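Phycocyanobilin lyase subunit beta (Nostoc sp. PCC 7120, PDB 5N3U) forms a lyase with its alpha-subunit partner and is probably required for attaching the bilin chromophore to the phycocyanin alpha chain. Local coordinates at residues B[150-162]-B[185-197]. Residues are numbered along the deposited sequence; the frame is centred on the assembly and turned at random.
Sequences EWSIRYAAIVGLQ and DAEKAVRARILLA
R193 reaches from helix 188-197 into a hole formed by Y155, I158, V159 and Q162 of helix 151-162. R193 CB lies 3.5 Å from Y155 CE2. With CG anti to the backbone N (chi1 -174°), the chain crosses the phenol, whose flat face suits its methylenes: R193 CG sits 3.9 Å from the Y155 centroid in a CH-pi contact, and R193 CD comes to 3.3 Å from Y155 OH. NE passes V159 CG2, and the guanidinium, nearly perpendicular to the phenol, ends on Q162, a neutral acceptor: R193 NH1 and NH2 each donate to Q162 OE1 at 2.9 Å, NH1 almost head-on. A long stem with a charged tip fits because NH2 also makes a salt bridge to D273 of the alpha subunit, which accepts from Y155 OH too. A leucine here would probably leave Q162 OE1 and that aspartate without their arginine donor. Toward the helices' N-terminal ends, R154 grips the oppositely charged D185 side-on, R154 NE to D185 OD2 at 2.8 Å and NH2 to OD1. Between these polar ends, buried and aptly apolar, I158 CD1 meets I194 CG1 at 3.9 Å. The helices run almost parallel (3°) in this HEAT-like stack, helix 171-184 packing against I158 and I194, the alpha subunit against W151 and Y155.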
loop_
_atom_site.group_PDB
_atom_site.type_symbol
_atom_site.label_atom_id
_atom_site.label_comp_id
_atom_site.label_asym_id
_atom_site.label_seq_id
_atom_site.Cartn_x
_atom_site.Cartn_y
_atom_site.Cartn_z
ATOM N N GLU B 150 -6.550 -13.674 4.641
ATOM C CA GLU B 150 -5.915 -13.940 3.342
ATOM C C GLU B 150 -5.244 -15.317 3.393
ATOM O O GLU B 150 -4.422 -15.614 4.309
ATOM C CB GLU B 150 -4.919 -12.805 3.064
ATOM C CG GLU B 150 -3.797 -13.053 2.056
ATOM C CD GLU B 150 -4.302 -13.392 0.703
ATOM O OE1 GLU B 150 -5.363 -12.828 0.342
ATOM O OE2 GLU B 150 -3.638 -14.185 0.003
ATOM N N TRP B 151 -5.559 -16.151 2.399
ATOM C CA TRP B 151 -5.092 -17.561 2.365
ATOM C C TRP B 151 -3.588 -17.600 2.339
ATOM O O TRP B 151 -3.013 -18.503 2.954
ATOM C CB TRP B 151 -5.674 -18.348 1.149
ATOM C CG TRP B 151 -5.088 -17.937 -0.093
ATOM C CD1 TRP B 151 -5.492 -16.924 -0.914
ATOM C CD2 TRP B 151 -3.941 -18.498 -0.682
ATOM N NE1 TRP B 151 -4.634 -16.789 -1.936
ATOM C CE2 TRP B 151 -3.673 -17.773 -1.829
ATOM C CE3 TRP B 151 -3.069 -19.516 -0.301
ATOM C CZ2 TRP B 151 -2.592 -18.044 -2.624
ATOM C CZ3 TRP B 151 -2.003 -19.788 -1.100
ATOM C CH2 TRP B 151 -1.770 -19.071 -2.243
ATOM N N SER B 152 -2.938 -16.701 1.597
ATOM C CA SER B 152 -1.496 -16.788 1.454
ATOM C C SER B 152 -0.742 -16.480 2.779
ATOM O O SER B 152 0.394 -16.981 2.983
ATOM C CB SER B 152 -0.990 -15.916 0.319
ATOM O OG SER B 152 -1.054 -14.554 0.635
ATOM N N ILE B 153 -1.343 -15.672 3.665
ATOM C CA ILE B 153 -0.776 -15.422 4.968
ATOM C C ILE B 153 -0.877 -16.661 5.790
ATOM O O ILE B 153 0.082 -17.061 6.475
ATOM C CB ILE B 153 -1.519 -14.273 5.727
ATOM C CG1 ILE B 153 -1.449 -12.946 5.007
ATOM C CG2 ILE B 153 -0.940 -14.127 7.118
ATOM C CD1 ILE B 153 -0.119 -12.612 4.474
ATOM N N ARG B 154 -2.036 -17.300 5.769
ATOM C CA ARG B 154 -2.191 -18.572 6.501
ATOM C C ARG B 154 -1.253 -19.641 5.970
ATOM O O ARG B 154 -0.683 -20.361 6.740
ATOM C CB ARG B 154 -3.661 -19.112 6.494
ATOM C CG ARG B 154 -4.682 -18.179 7.057
ATOM C CD ARG B 154 -6.005 -18.887 7.409
ATOM N NE ARG B 154 -6.743 -19.369 6.222
ATOM C CZ ARG B 154 -7.378 -18.644 5.295
ATOM N NH1 ARG B 154 -7.414 -17.317 5.310
ATOM N NH2 ARG B 154 -8.008 -19.291 4.287
ATOM N N TYR B 155 -1.049 -19.695 4.660
ATOM C CA TYR B 155 -0.119 -20.664 4.109
ATOM C C TYR B 155 1.283 -20.433 4.651
ATOM O O TYR B 155 1.983 -21.354 5.116
ATOM C CB TYR B 155 -0.165 -20.520 2.573
ATOM C CG TYR B 155 0.632 -21.564 1.823
ATOM C CD1 TYR B 155 1.989 -21.442 1.688
ATOM C CD2 TYR B 155 0.008 -22.641 1.228
ATOM C CE1 TYR B 155 2.759 -22.387 0.994
ATOM C CE2 TYR B 155 0.758 -23.613 0.551
ATOM C CZ TYR B 155 2.104 -23.494 0.443
ATOM O OH TYR B 155 2.859 -24.450 -0.242
ATOM N N ALA B 156 1.746 -19.174 4.588
ATOM C CA ALA B 156 3.062 -18.854 5.074
ATOM C C ALA B 156 3.192 -19.158 6.557
ATOM O O ALA B 156 4.247 -19.569 6.997
ATOM C CB ALA B 156 3.397 -17.378 4.818
ATOM N N ALA B 157 2.143 -18.894 7.326
ATOM C CA ALA B 157 2.134 -19.195 8.744
ATOM C C ALA B 157 2.365 -20.678 9.066
ATOM O O ALA B 157 3.102 -21.013 9.961
ATOM C CB ALA B 157 0.851 -18.745 9.326
ATOM N N ILE B 158 1.764 -21.542 8.292
ATOM C CA ILE B 158 1.989 -23.009 8.391
ATOM C C ILE B 158 3.419 -23.320 8.107
ATOM O O ILE B 158 4.038 -24.116 8.782
ATOM C CB ILE B 158 1.181 -23.808 7.323
ATOM C CG1 ILE B 158 -0.282 -23.506 7.363
ATOM C CG2 ILE B 158 1.394 -25.302 7.452
ATOM C CD1 ILE B 158 -0.887 -23.677 8.704
ATOM N N VAL B 159 3.997 -22.721 7.086
ATOM C CA VAL B 159 5.374 -23.005 6.779
ATOM C C VAL B 159 6.293 -22.585 7.935
ATOM O O VAL B 159 7.273 -23.258 8.283
ATOM C CB VAL B 159 5.806 -22.316 5.502
ATOM C CG1 VAL B 159 7.302 -22.534 5.223
ATOM C CG2 VAL B 159 4.996 -22.813 4.274
ATOM N N GLY B 160 6.000 -21.428 8.538
ATOM C CA GLY B 160 6.768 -20.989 9.677
ATOM C C GLY B 160 6.636 -21.984 10.821
ATOM O O GLY B 160 7.609 -22.387 11.383
ATOM N N LEU B 161 5.423 -22.382 11.100
ATOM C CA LEU B 161 5.131 -23.314 12.165
ATOM C C LEU B 161 5.838 -24.626 11.981
ATOM O O LEU B 161 6.376 -25.173 12.949
ATOM C CB LEU B 161 3.664 -23.538 12.326
ATOM C CG LEU B 161 2.780 -22.457 12.865
ATOM C CD1 LEU B 161 1.309 -22.819 12.730
ATOM C CD2 LEU B 161 3.049 -22.061 14.324
ATOM N N GLN B 162 5.929 -25.112 10.764
ATOM C CA GLN B 162 6.643 -26.343 10.526
ATOM C C GLN B 162 8.081 -26.209 10.836
ATOM O O GLN B 162 8.757 -27.164 11.233
ATOM C CB GLN B 162 6.521 -26.742 9.063
ATOM C CG GLN B 162 6.944 -28.180 8.737
ATOM C CD GLN B 162 6.911 -28.422 7.221
ATOM O OE1 GLN B 162 5.943 -28.153 6.551
ATOM N NE2 GLN B 162 7.996 -28.870 6.686
ATOM N N ASP B 185 -10.503 -24.806 7.665
ATOM C CA ASP B 185 -10.064 -23.913 6.632
ATOM C C ASP B 185 -10.913 -24.050 5.349
ATOM O O ASP B 185 -11.100 -25.120 4.815
ATOM C CB ASP B 185 -8.554 -24.016 6.375
ATOM C CG ASP B 185 -7.969 -22.681 5.945
ATOM O OD1 ASP B 185 -8.199 -22.261 4.783
ATOM O OD2 ASP B 185 -7.329 -22.015 6.801
ATOM N N ALA B 186 -11.397 -22.911 4.892
ATOM C CA ALA B 186 -12.057 -22.780 3.636
ATOM C C ALA B 186 -11.212 -23.260 2.445
ATOM O O ALA B 186 -11.796 -23.743 1.484
ATOM C CB ALA B 186 -12.466 -21.300 3.446
ATOM N N GLU B 187 -9.870 -23.159 2.517
ATOM C CA GLU B 187 -9.038 -23.251 1.342
ATOM C C GLU B 187 -8.394 -24.600 1.223
ATOM O O GLU B 187 -7.759 -25.079 2.127
ATOM C CB GLU B 187 -7.974 -22.132 1.338
ATOM C CG GLU B 187 -8.588 -20.759 1.214
ATOM C CD GLU B 187 -8.994 -20.417 -0.204
ATOM O OE1 GLU B 187 -8.637 -21.190 -1.140
ATOM O OE2 GLU B 187 -9.633 -19.358 -0.390
ATOM N N LYS B 188 -8.570 -25.225 0.071
ATOM C CA LYS B 188 -7.993 -26.525 -0.180
ATOM C C LYS B 188 -6.481 -26.434 -0.184
ATOM O O LYS B 188 -5.795 -27.335 0.254
ATOM C CB LYS B 188 -8.447 -27.015 -1.546
ATOM C CG LYS B 188 -9.333 -28.219 -1.531
ATOM C CD LYS B 188 -9.362 -28.900 -2.909
ATOM C CE LYS B 188 -10.198 -28.105 -3.898
ATOM N NZ LYS B 188 -10.266 -28.841 -5.182
ATOM N N ALA B 189 -5.958 -25.327 -0.695
ATOM C CA ALA B 189 -4.517 -25.118 -0.680
ATOM C C ALA B 189 -3.889 -25.127 0.701
ATOM O O ALA B 189 -2.787 -25.639 0.905
ATOM C CB ALA B 189 -4.188 -23.816 -1.370
ATOM N N VAL B 190 -4.581 -24.539 1.635
ATOM C CA VAL B 190 -4.078 -24.400 2.978
ATOM C C VAL B 190 -4.177 -25.757 3.717
ATOM O O VAL B 190 -3.249 -26.190 4.425
ATOM C CB VAL B 190 -4.901 -23.280 3.683
ATOM C CG1 VAL B 190 -4.609 -23.213 5.145
ATOM C CG2 VAL B 190 -4.656 -21.913 3.018
ATOM N N ARG B 191 -5.318 -26.422 3.549
ATOM C CA ARG B 191 -5.505 -27.783 4.069
ATOM C C ARG B 191 -4.417 -28.681 3.559
ATOM O O ARG B 191 -3.817 -29.462 4.301
ATOM C CB ARG B 191 -6.848 -28.345 3.617
ATOM C CG ARG B 191 -8.043 -27.766 4.309
ATOM C CD ARG B 191 -9.210 -28.743 4.200
ATOM N NE ARG B 191 -10.358 -28.039 3.675
ATOM C CZ ARG B 191 -10.793 -28.045 2.408
ATOM N NH1 ARG B 191 -10.242 -28.784 1.452
ATOM N NH2 ARG B 191 -11.839 -27.301 2.089
ATOM N N ALA B 192 -4.120 -28.574 2.285
ATOM C CA ALA B 192 -3.038 -29.406 1.740
ATOM C C ALA B 192 -1.708 -29.131 2.347
ATOM O O ALA B 192 -0.830 -30.017 2.475
ATOM C CB ALA B 192 -2.947 -29.224 0.241
ATOM N N ARG B 193 -1.462 -27.870 2.640
ATOM C CA ARG B 193 -0.167 -27.532 3.159
ATOM C C ARG B 193 -0.115 -27.985 4.599
ATOM O O ARG B 193 0.929 -28.332 5.080
ATOM C CB ARG B 193 0.125 -26.029 3.026
ATOM C CG ARG B 193 1.540 -25.667 3.432
ATOM C CD ARG B 193 2.532 -26.323 2.497
ATOM N NE ARG B 193 3.876 -26.102 2.883
ATOM C CZ ARG B 193 4.430 -26.698 3.934
ATOM N NH1 ARG B 193 3.730 -27.484 4.739
ATOM N NH2 ARG B 193 5.686 -26.435 4.238
ATOM N N ILE B 194 -1.247 -27.944 5.283
ATOM C CA ILE B 194 -1.292 -28.494 6.642
ATOM C C ILE B 194 -0.905 -29.992 6.628
ATOM O O ILE B 194 0.043 -30.411 7.314
ATOM C CB ILE B 194 -2.675 -28.295 7.254
ATOM C CG1 ILE B 194 -2.898 -26.802 7.597
ATOM C CG2 ILE B 194 -2.870 -29.150 8.524
ATOM C CD1 ILE B 194 -4.330 -26.405 7.799
ATOM N N LEU B 195 -1.589 -30.764 5.772
ATOM C CA LEU B 195 -1.237 -32.181 5.534
ATOM C C LEU B 195 0.201 -32.417 5.263
ATOM O O LEU B 195 0.758 -33.303 5.835
ATOM C CB LEU B 195 -2.018 -32.766 4.365
ATOM C CG LEU B 195 -3.520 -32.851 4.666
ATOM C CD1 LEU B 195 -4.272 -33.122 3.361
ATOM C CD2 LEU B 195 -3.833 -33.878 5.761
ATOM N N LEU B 196 0.831 -31.625 4.397
ATOM C CA LEU B 196 2.232 -31.770 4.179
ATOM C C LEU B 196 3.011 -31.488 5.462
ATOM O O LEU B 196 4.023 -32.142 5.708
ATOM C CB LEU B 196 2.765 -30.821 3.103
ATOM C CG LEU B 196 4.244 -30.888 2.766
ATOM C CD1 LEU B 196 4.626 -32.303 2.330
ATOM C CD2 LEU B 196 4.575 -29.933 1.643
ATOM N N ALA B 197 2.577 -30.498 6.243
ATOM C CA ALA B 197 3.312 -30.184 7.482
ATOM C C ALA B 197 3.138 -31.359 8.475
ATOM O O ALA B 197 4.145 -31.858 8.982
ATOM C CB ALA B 197 2.860 -28.869 8.106
#